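Local atomic coordinates of CRISPR-associated endonuclease Cas1 (Thermotoga maritima, PDB entry 4XTK), a protein that belongs to the Cas1 family of CRISPR adaptive immunity and probably acts as a metal-dependent endonuclease on double-stranded DNA. Residues E[161-166]-E[175-180]; E[126-131]-E[167-172]; E[186-191]-E[259-264]. All blocks are in the same frame, centred on the assembly; numbering follows the deposited sequence.

Interaction 1 of 3, residues E[161-166]-E[175-180]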
loop_
_atom_site.group_PDB
_atom_site.type_symbol
_atom_site.label_atom_id
_atom_site.label_comp_id
_atom_site.label_asym_id
_atom_site.label_seq_id
_atom_site.Cartn_x
_atom_site.Cartn_y
_atom_site.Cartn_z
ATOM N N GLU E 161 9.969 35.645 -4.133
ATOM C CA GLU E 161 9.660 36.931 -4.750
ATOM C C GLU E 161 8.151 37.171 -4.748
ATOM O O GLU E 161 7.672 38.284 -4.502
ATOM C CB GLU E 161 10.210 36.984 -6.176
ATOM C CG GLU E 161 9.766 38.189 -6.970
ATOM C CD GLU E 161 10.228 39.487 -6.345
ATOM O OE1 GLU E 161 11.276 39.474 -5.665
ATOM O OE2 GLU E 161 9.547 40.520 -6.529
ATOM N N TYR E 162 7.412 36.108 -5.032
ATOM C CA TYR E 162 5.967 36.146 -5.016
ATOM C C TYR E 162 5.461 36.531 -3.627
ATOM O O TYR E 162 4.553 37.354 -3.496
ATOM C CB TYR E 162 5.419 34.788 -5.451
ATOM C CG TYR E 162 4.008 34.500 -5.019
ATOM C CD1 TYR E 162 2.929 34.908 -5.787
ATOM C CD2 TYR E 162 3.754 33.803 -3.846
ATOM C CE1 TYR E 162 1.634 34.639 -5.393
ATOM C CE2 TYR E 162 2.466 33.531 -3.443
ATOM C CZ TYR E 162 1.411 33.949 -4.221
ATOM O OH TYR E 162 0.132 33.673 -3.825
ATOM N N TYR E 163 6.068 35.948 -2.597
ATOM C CA TYR E 163 5.698 36.243 -1.216
ATOM C C TYR E 163 5.972 37.703 -0.837
ATOM O O TYR E 163 5.206 38.306 -0.080
ATOM C CB TYR E 163 6.432 35.299 -0.262
ATOM C CG TYR E 163 5.725 33.979 -0.065
ATOM C CD1 TYR E 163 4.346 33.929 0.080
ATOM C CD2 TYR E 163 6.434 32.780 -0.035
ATOM C CE1 TYR E 163 3.687 32.724 0.259
ATOM C CE2 TYR E 163 5.781 31.568 0.144
ATOM C CZ TYR E 163 4.408 31.548 0.290
ATOM O OH TYR E 163 3.742 30.357 0.468
ATOM N N SER E 164 7.052 38.266 -1.370
ATOM C CA SER E 164 7.361 39.675 -1.154
ATOM C C SER E 164 6.289 40.558 -1.771
ATOM O O SER E 164 5.962 41.612 -1.230
ATOM C CB SER E 164 8.728 40.039 -1.735
ATOM O OG SER E 164 9.776 39.446 -0.986
ATOM N N MET E 165 5.739 40.126 -2.903
ATOM C CA MET E 165 4.688 40.894 -3.556
ATOM C C MET E 165 3.388 40.757 -2.775
ATOM O O MET E 165 2.570 41.674 -2.755
ATOM C CB MET E 165 4.493 40.448 -5.007
ATOM C CG MET E 165 5.720 40.623 -5.903
ATOM S SD MET E 165 6.364 42.312 -5.947
ATOM C CE MET E 165 4.887 43.260 -6.301
ATOM N N ILE E 166 3.213 39.611 -2.123
ATOM C CA ILE E 166 2.029 39.359 -1.305
ATOM C C ILE E 166 2.004 40.292 -0.098
ATOM O O ILE E 166 0.942 40.712 0.353
ATOM C CB ILE E 166 1.978 37.887 -0.829
ATOM C CG1 ILE E 166 1.705 36.956 -2.008
ATOM C CG2 ILE E 166 0.908 37.685 0.219
ATOM C CD1 ILE E 166 0.410 37.242 -2.707
ATOM N N PHE E 175 2.142 41.370 10.719
ATOM C CA PHE E 175 1.684 40.214 9.960
ATOM C C PHE E 175 2.266 40.057 8.554
ATOM O O PHE E 175 1.810 39.208 7.796
ATOM C CB PHE E 175 0.158 40.233 9.903
ATOM C CG PHE E 175 -0.472 39.891 11.212
ATOM C CD1 PHE E 175 -0.702 40.874 12.161
ATOM C CD2 PHE E 175 -0.788 38.577 11.518
ATOM C CE1 PHE E 175 -1.257 40.558 13.379
ATOM C CE2 PHE E 175 -1.346 38.252 12.736
ATOM C CZ PHE E 175 -1.580 39.242 13.667
ATOM N N ARG E 176 3.217 40.902 8.175
ATOM C CA ARG E 176 3.890 40.730 6.884
ATOM C C ARG E 176 4.834 39.528 6.900
ATOM O O ARG E 176 5.446 39.212 7.923
ATOM C CB ARG E 176 4.660 41.997 6.488
ATOM C CG ARG E 176 3.754 43.191 6.275
ATOM C CD ARG E 176 4.436 44.337 5.571
ATOM N NE ARG E 176 3.451 45.321 5.130
ATOM C CZ ARG E 176 3.616 46.133 4.093
ATOM N NH1 ARG E 176 4.733 46.084 3.379
ATOM N NH2 ARG E 176 2.659 46.990 3.767
ATOM N N ILE E 177 4.935 38.856 5.757
ATOM C CA ILE E 177 5.803 37.694 5.617
ATOM C C ILE E 177 7.268 38.086 5.732
ATOM O O ILE E 177 8.086 37.311 6.227
ATOM C CB ILE E 177 5.578 36.990 4.269
ATOM C CG1 ILE E 177 4.088 36.694 4.071
ATOM C CG2 ILE E 177 6.426 35.724 4.166
ATOM C CD1 ILE E 177 3.726 36.308 2.655
ATOM N N GLU E 178 7.572 39.314 5.313
ATOM C CA GLU E 178 8.949 39.764 5.145
ATOM C C GLU E 178 9.640 38.815 4.164
ATOM O O GLU E 178 9.298 38.774 2.981
ATOM C CB GLU E 178 9.685 39.823 6.486
ATOM C CG GLU E 178 9.114 40.844 7.464
ATOM C CD GLU E 178 9.133 42.264 6.919
ATOM O OE1 GLU E 178 10.203 42.707 6.447
ATOM O OE2 GLU E 178 8.079 42.938 6.968
ATOM N N LYS E 179 10.620 38.071 4.649
ATOM C CA LYS E 179 11.276 37.054 3.841
ATOM C C LYS E 179 10.794 35.650 4.226
ATOM O O LYS E 179 10.772 35.315 5.403
ATOM C CB LYS E 179 12.788 37.182 4.013
ATOM C CG LYS E 179 13.660 36.317 3.133
ATOM C CD LYS E 179 15.125 36.674 3.436
ATOM C CE LYS E 179 16.124 35.920 2.575
ATOM N NZ LYS E 179 16.104 36.359 1.155
ATOM N N ARG E 180 10.376 34.847 3.247
ATOM C CA ARG E 180 10.164 33.412 3.479
ATOM C C ARG E 180 11.150 32.561 2.696
ATOM O O ARG E 180 11.162 32.575 1.464
ATOM C CB ARG E 180 8.749 32.963 3.113
ATOM C CG ARG E 180 8.538 31.456 3.374
ATOM C CD ARG E 180 7.073 31.059 3.367
ATOM N NE ARG E 180 6.868 29.664 3.758
ATOM C CZ ARG E 180 6.534 29.272 4.986
ATOM N NH1 ARG E 180 6.376 30.169 5.951
ATOM N NH2 ARG E 180 6.356 27.983 5.253
#
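Arg180, whose aliphatic stem lies against Tyr163, is gripped at its guanidinium by two hydrogen bonds to helix 188-208: NH1 gives one to Asn190 OD1 and NH2 one to Ser194 OG. With CG anti to the backbone N (chi1 -179°) and the chain straight as far as NE, its methylene carbons run past the phenol. Arg180 CD comes 3.5 Å from Tyr163 CE2, and the guanidinium plane stands 71° from the ring, so this is apolar packing of the stem rather than a stack. On the other side of the ring, at CD1, Ile177 meets Tyr163 at about a right angle: Ile177 CD1 is 3.6 Å from Tyr163 CD1. The same methyl lies 3.7 Å from Tyr163 O and 4.0 Å from Ile166 CG2, resting on the helix backbone and on the side chain three residues farther along. Isoleucine suits this place because its longer branch carries CD1 to the ring and to Ile166. Tyr163 sits about 7 Å, side chain to side chain, from Glu236, a manganese ligand by similarity. Across the segments the adhesion is apolar, while two polar side chains of helix 188-208 hold the Arg180 guanidinium.

Interaction 2 of 3, residues E[126-131]-E[167-172]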
loop_
_atom_site.group_PDB
_atom_site.type_symbol
_atom_site.label_atom_id
_atom_site.label_comp_id
_atom_site.label_asym_id
_atom_site.label_seq_id
_atom_site.Cartn_x
_atom_site.Cartn_y
_atom_site.Cartn_z
ATOM N N LYS E 126 -2.539 39.267 -10.081
ATOM C CA LYS E 126 -3.279 40.154 -10.978
ATOM C C LYS E 126 -4.736 40.332 -10.551
ATOM O O LYS E 126 -5.324 41.388 -10.777
ATOM C CB LYS E 126 -3.221 39.638 -12.415
ATOM C CG LYS E 126 -1.879 39.852 -13.089
ATOM C CD LYS E 126 -1.934 39.481 -14.561
ATOM C CE LYS E 126 -0.593 39.710 -15.235
ATOM N NZ LYS E 126 -0.607 39.278 -16.658
ATOM N N LYS E 127 -5.312 39.296 -9.948
ATOM C CA LYS E 127 -6.676 39.361 -9.421
ATOM C C LYS E 127 -6.765 40.397 -8.306
ATOM O O LYS E 127 -7.796 41.037 -8.109
ATOM C CB LYS E 127 -7.118 37.993 -8.895
ATOM C CG LYS E 127 -8.258 37.347 -9.653
ATOM C CD LYS E 127 -8.431 35.888 -9.228
ATOM N N ARG E 128 -5.671 40.529 -7.565
ATOM C CA ARG E 128 -5.591 41.454 -6.443
ATOM C C ARG E 128 -4.951 42.795 -6.802
ATOM O O ARG E 128 -4.639 43.591 -5.916
ATOM C CB ARG E 128 -4.871 40.786 -5.277
ATOM C CG ARG E 128 -5.802 39.812 -4.568
ATOM C CD ARG E 128 -5.105 38.930 -3.572
ATOM N NE ARG E 128 -6.027 37.947 -3.009
ATOM C CZ ARG E 128 -6.814 38.170 -1.962
ATOM N NH1 ARG E 128 -6.800 39.349 -1.350
ATOM N NH2 ARG E 128 -7.615 37.207 -1.525
ATOM N N LYS E 129 -4.730 43.014 -8.098
ATOM C CA LYS E 129 -4.235 44.287 -8.634
ATOM C C LYS E 129 -2.802 44.579 -8.186
ATOM O O LYS E 129 -2.455 45.716 -7.866
ATOM C CB LYS E 129 -5.162 45.441 -8.234
ATOM C CG LYS E 129 -6.646 45.183 -8.487
ATOM C CD LYS E 129 -7.048 45.527 -9.907
ATOM C CE LYS E 129 -7.669 46.911 -9.978
ATOM N N VAL E 130 -1.985 43.532 -8.163
ATOM C CA VAL E 130 -0.566 43.634 -7.851
ATOM C C VAL E 130 0.252 43.308 -9.104
ATOM O O VAL E 130 -0.136 42.439 -9.886
ATOM C CB VAL E 130 -0.181 42.676 -6.696
ATOM C CG1 VAL E 130 1.327 42.638 -6.485
ATOM C CG2 VAL E 130 -0.897 43.069 -5.414
ATOM N N ARG E 131 1.375 44.002 -9.300
ATOM C CA ARG E 131 2.236 43.764 -10.462
ATOM C C ARG E 131 2.925 42.402 -10.388
ATOM O O ARG E 131 3.594 42.087 -9.408
ATOM C CB ARG E 131 3.294 44.865 -10.576
ATOM C CG ARG E 131 2.774 46.255 -10.257
ATOM C CD ARG E 131 3.030 47.210 -11.410
ATOM N NE ARG E 131 4.430 47.623 -11.487
ATOM C CZ ARG E 131 5.165 47.569 -12.594
ATOM N NH1 ARG E 131 4.638 47.106 -13.721
ATOM N NH2 ARG E 131 6.428 47.970 -12.571
ATOM N N ASP E 167 3.184 40.640 0.406
ATOM C CA ASP E 167 3.286 41.508 1.573
ATOM C C ASP E 167 2.763 42.924 1.338
ATOM O O ASP E 167 2.521 43.660 2.293
ATOM C CB ASP E 167 4.734 41.575 2.054
ATOM C CG ASP E 167 5.057 40.501 3.073
ATOM O OD1 ASP E 167 4.109 39.935 3.659
ATOM O OD2 ASP E 167 6.258 40.233 3.296
ATOM N N SER E 168 2.579 43.312 0.080
ATOM C CA SER E 168 2.037 44.637 -0.211
ATOM C C SER E 168 0.523 44.664 -0.005
ATOM O O SER E 168 -0.096 45.729 -0.020
ATOM C CB SER E 168 2.393 45.070 -1.635
ATOM O OG SER E 168 1.827 44.209 -2.605
ATOM N N LEU E 169 -0.066 43.489 0.191
ATOM C CA LEU E 169 -1.497 43.370 0.447
ATOM C C LEU E 169 -1.807 43.285 1.936
ATOM O O LEU E 169 -2.970 43.259 2.333
ATOM C CB LEU E 169 -2.056 42.139 -0.266
ATOM C CG LEU E 169 -1.967 42.199 -1.788
ATOM C CD1 LEU E 169 -2.335 40.861 -2.392
ATOM C CD2 LEU E 169 -2.866 43.306 -2.324
ATOM N N VAL E 170 -0.762 43.246 2.756
ATOM C CA VAL E 170 -0.930 43.096 4.197
ATOM C C VAL E 170 -0.839 44.437 4.916
ATOM O O VAL E 170 0.191 45.104 4.882
ATOM C CB VAL E 170 0.116 42.144 4.784
ATOM C CG1 VAL E 170 -0.024 42.087 6.292
ATOM C CG2 VAL E 170 -0.036 40.771 4.180
ATOM N N SER E 171 -1.928 44.824 5.570
ATOM C CA SER E 171 -2.007 46.118 6.233
ATOM C C SER E 171 -1.143 46.195 7.493
ATOM O O SER E 171 -0.325 47.107 7.639
ATOM C CB SER E 171 -3.462 46.429 6.575
ATOM O OG SER E 171 -4.307 46.089 5.489
ATOM N N ASP E 172 -1.330 45.242 8.402
ATOM C CA ASP E 172 -0.566 45.219 9.644
ATOM C C ASP E 172 0.810 44.603 9.406
ATOM O O ASP E 172 0.916 43.435 9.030
ATOM C CB ASP E 172 -1.320 44.440 10.720
ATOM C CG ASP E 172 -0.812 44.729 12.116
ATOM O OD1 ASP E 172 0.285 45.313 12.246
ATOM O OD2 ASP E 172 -1.507 44.362 13.087
#
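Leu169 reaches from the turn following helix 148-166 toward the end of helix 103-127, and its branches divide the contact between them. From CB the chain turns to put CG anti to the carbonyl carbon (chi1 -64°), and Leu169 CG then lies 3.9 Å from Val130 CG2. Beyond CG the two methyls part. Leu169 CD1 takes the stem of Arg128, with Arg128 CD at 3.6 Å and Arg128 CB at 3.8 Å, while Leu169 CD2 meets Val130 CG2 at 3.7 Å. Both pairs of side chains meet at a slant. Leucine fits because its fork serves two neighbours at once; valine, compact and branched at CB, offers CG2 close to its own backbone. Arginine contributes mainly its hydrocarbon part here, its NH2 making a weak hydrogen bond to Asn249 OD1. At the margin Ser168 OG lies 4.1 Å from Val130 CG2, but that hydroxyl is hydrogen-bonded to Met165 O.

The position of Val130 is set by a Schellman motif ending helix 103-127. Lys129, with phi of +67°, bends the chain back so that Val130 N bonds to Leu125 O and Lys129 N to Lys126 O. Leu248 of helix 230-252 touches both Arg128 and Leu169 and extends the apolar patch. With no hydrogen bond or ion pair between the segments, the end of helix 103-127 and residues 168-169 are joined by van der Waals contact, while Ser168 OG and, weakly, Arg128 NH2 bond outside it.

Interaction 3 of 3, residues E[186-191]-E[259-264]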
loop_
_atom_site.group_PDB
_atom_site.type_symbol
_atom_site.label_atom_id
_atom_site.label_comp_id
_atom_site.label_asym_id
_atom_site.label_seq_id
_atom_site.Cartn_x
_atom_site.Cartn_y
_atom_site.Cartn_z
ATOM N N LYS E 186 10.861 33.482 12.322
ATOM C CA LYS E 186 9.821 33.254 13.300
ATOM C C LYS E 186 8.998 34.526 13.429
ATOM O O LYS E 186 9.449 35.531 13.978
ATOM C CB LYS E 186 10.448 32.828 14.634
ATOM C CG LYS E 186 9.668 33.153 15.893
ATOM C CD LYS E 186 10.405 32.595 17.101
ATOM C CE LYS E 186 10.047 33.321 18.382
ATOM N NZ LYS E 186 10.793 32.758 19.544
ATOM N N ASN E 187 7.783 34.466 12.894
ATOM C CA ASN E 187 6.830 35.561 12.998
ATOM C C ASN E 187 5.431 35.047 12.701
ATOM O O ASN E 187 5.253 33.874 12.371
ATOM C CB ASN E 187 7.191 36.722 12.062
ATOM C CG ASN E 187 7.240 36.322 10.599
ATOM O OD1 ASN E 187 6.695 35.295 10.193
ATOM N ND2 ASN E 187 7.866 37.164 9.788
ATOM N N PHE E 188 4.443 35.927 12.801
ATOM C CA PHE E 188 3.053 35.509 12.672
ATOM C C PHE E 188 2.765 34.892 11.305
ATOM O O PHE E 188 2.264 33.773 11.219
ATOM C CB PHE E 188 2.118 36.692 12.919
ATOM C CG PHE E 188 2.182 37.231 14.317
ATOM C CD1 PHE E 188 2.429 36.390 15.388
ATOM C CD2 PHE E 188 1.991 38.580 14.561
ATOM C CE1 PHE E 188 2.481 36.883 16.677
ATOM C CE2 PHE E 188 2.046 39.082 15.847
ATOM C CZ PHE E 188 2.290 38.230 16.906
ATOM N N ALA E 189 3.106 35.621 10.247
ATOM C CA ALA E 189 2.752 35.231 8.888
ATOM C C ALA E 189 3.334 33.875 8.489
ATOM O O ALA E 189 2.633 33.050 7.907
ATOM C CB ALA E 189 3.196 36.302 7.904
ATOM N N ASN E 190 4.603 33.636 8.802
ATOM C CA ASN E 190 5.218 32.368 8.438
ATOM C C ASN E 190 4.684 31.197 9.266
ATOM O O ASN E 190 4.693 30.051 8.809
ATOM C CB ASN E 190 6.741 32.447 8.554
ATOM C CG ASN E 190 7.363 33.240 7.420
ATOM O OD1 ASN E 190 7.327 32.817 6.267
ATOM N ND2 ASN E 190 7.952 34.384 7.743
ATOM N N THR E 191 4.210 31.479 10.472
ATOM C CA THR E 191 3.552 30.454 11.274
ATOM C C THR E 191 2.263 30.006 10.593
ATOM O O THR E 191 1.918 28.824 10.602
ATOM C CB THR E 191 3.231 30.959 12.688
ATOM O OG1 THR E 191 4.450 31.288 13.361
ATOM C CG2 THR E 191 2.486 29.893 13.483
ATOM N N LYS E 259 -3.653 37.568 19.236
ATOM C CA LYS E 259 -4.192 36.843 20.381
ATOM C C LYS E 259 -4.160 35.332 20.160
ATOM O O LYS E 259 -4.366 34.555 21.094
ATOM C CB LYS E 259 -5.618 37.311 20.688
ATOM C CG LYS E 259 -6.720 36.545 19.978
ATOM C CD LYS E 259 -8.067 37.214 20.221
ATOM C CE LYS E 259 -9.210 36.397 19.646
ATOM N NZ LYS E 259 -10.482 37.170 19.629
ATOM N N HIS E 260 -3.890 34.923 18.923
ATOM C CA HIS E 260 -3.915 33.513 18.542
ATOM C C HIS E 260 -2.551 32.809 18.560
ATOM O O HIS E 260 -2.442 31.661 18.121
ATOM C CB HIS E 260 -4.549 33.367 17.159
ATOM C CG HIS E 260 -5.982 33.792 17.113
ATOM N ND1 HIS E 260 -6.385 34.996 16.575
ATOM C CD2 HIS E 260 -7.105 33.186 17.565
ATOM C CE1 HIS E 260 -7.697 35.106 16.685
ATOM N NE2 HIS E 260 -8.158 34.022 17.282
ATOM N N PHE E 261 -1.510 33.491 19.033
ATOM C CA PHE E 261 -0.170 32.902 19.025
ATOM C C PHE E 261 0.479 32.812 20.408
ATOM O O PHE E 261 0.221 33.638 21.280
ATOM C CB PHE E 261 0.748 33.697 18.097
ATOM C CG PHE E 261 0.309 33.711 16.661
ATOM C CD1 PHE E 261 -0.601 34.659 16.208
ATOM C CD2 PHE E 261 0.823 32.790 15.757
ATOM C CE1 PHE E 261 -0.999 34.681 14.884
ATOM C CE2 PHE E 261 0.433 32.805 14.429
ATOM C CZ PHE E 261 -0.479 33.754 13.992
ATOM N N ASP E 262 1.340 31.810 20.581
ATOM C CA ASP E 262 2.116 31.617 21.813
ATOM C C ASP E 262 3.615 31.515 21.508
ATOM O O ASP E 262 3.997 31.056 20.428
ATOM C CB ASP E 262 1.658 30.356 22.547
ATOM C CG ASP E 262 0.190 30.391 22.920
ATOM O OD1 ASP E 262 -0.362 31.497 23.098
ATOM O OD2 ASP E 262 -0.414 29.303 23.018
ATOM N N GLU E 263 4.463 31.920 22.453
ATOM C CA GLU E 263 5.907 31.922 22.203
ATOM C C GLU E 263 6.587 30.556 22.385
ATOM O O GLU E 263 7.648 30.310 21.808
ATOM C CB GLU E 263 6.601 32.953 23.099
ATOM C CG GLU E 263 8.068 33.185 22.724
ATOM C CD GLU E 263 8.918 33.712 23.869
ATOM O OE1 GLU E 263 8.368 33.993 24.957
ATOM O OE2 GLU E 263 10.146 33.842 23.675
ATOM N N ILE E 264 5.977 29.663 23.161
ATOM C CA ILE E 264 6.594 28.367 23.443
ATOM C C ILE E 264 6.533 27.426 22.239
ATOM O O ILE E 264 6.999 27.755 21.146
ATOM C CB ILE E 264 5.924 27.672 24.646
ATOM C CG1 ILE E 264 6.758 26.471 25.109
ATOM C CG2 ILE E 264 4.507 27.244 24.286
ATOM C CD1 ILE E 264 6.386 25.957 26.493
#
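The ring of Phe261 carries Phe188 over one face and Thr191 at its edge. Phe188 CD1 sits above that face, offset toward the rim and 3.6 Å from Phe261 CD1. The ring centres are 4.6 Å apart with planes inclined by 31°, an oblique pairing. Near the plane of the Phe261 ring, Thr191 CG2 approaches Phe261 CE2 to 3.7 Å. Phenylalanine suits position 261, where its flat ring takes Phe188 on a face and a methyl at its edge; Phe188 contributes a second apolar ring to cover it. Phe188 also meets the ring of Phe175, which joins the pair to the loop before the helix.

Thr191 presents its methyl to the ring because CG2 is anti to the backbone N, which turns OG1 back toward the helix. There Thr191 OG1 donates to Asn187 O at 2.9 Å, and Thr191 N reaches the same oxygen from the opposite face of its plane. Asn187 is the N-cap: its OD1 accepts from Asn190 N at 3.0 Å, with an N-H...O angle of 161°, and from Asn190 ND2 at 2.9 Å, the two donors again coming from opposite faces. Farther out, Lys186 NZ stands 4.3 Å from Glu263 OE2, opposite charges too far apart for a salt bridge and probably only a weak attraction at the surface. Strand 261-262 pairs with strand 269-270, and together these features make an asparagine-capped helix start packed by aromatic residues against a short two-stranded antiparallel sheet.

How the interactions relate
Interaction 1 is the most buried of the three, its side chains packed among helices 103-127, 188-208 and 230-252 close to the inferred metal site; interactions 2 and 3 lie at the surface, away from it. Interactions 1 and 2 involve consecutive parts of the chain, 161-166 and 167-172, and Asp167 of the second probably accepts from Ile177 N of the first. Interactions 1 and 3 meet at the start of helix 188-208. Interactions 2 and 3 do not touch. None has a hydrogen bond across its segments, but their apolar partners differ: a phenol with aliphatic chains in 1, leucine and valine methyls with an arginine stem in 2, paired phenyl rings in 3.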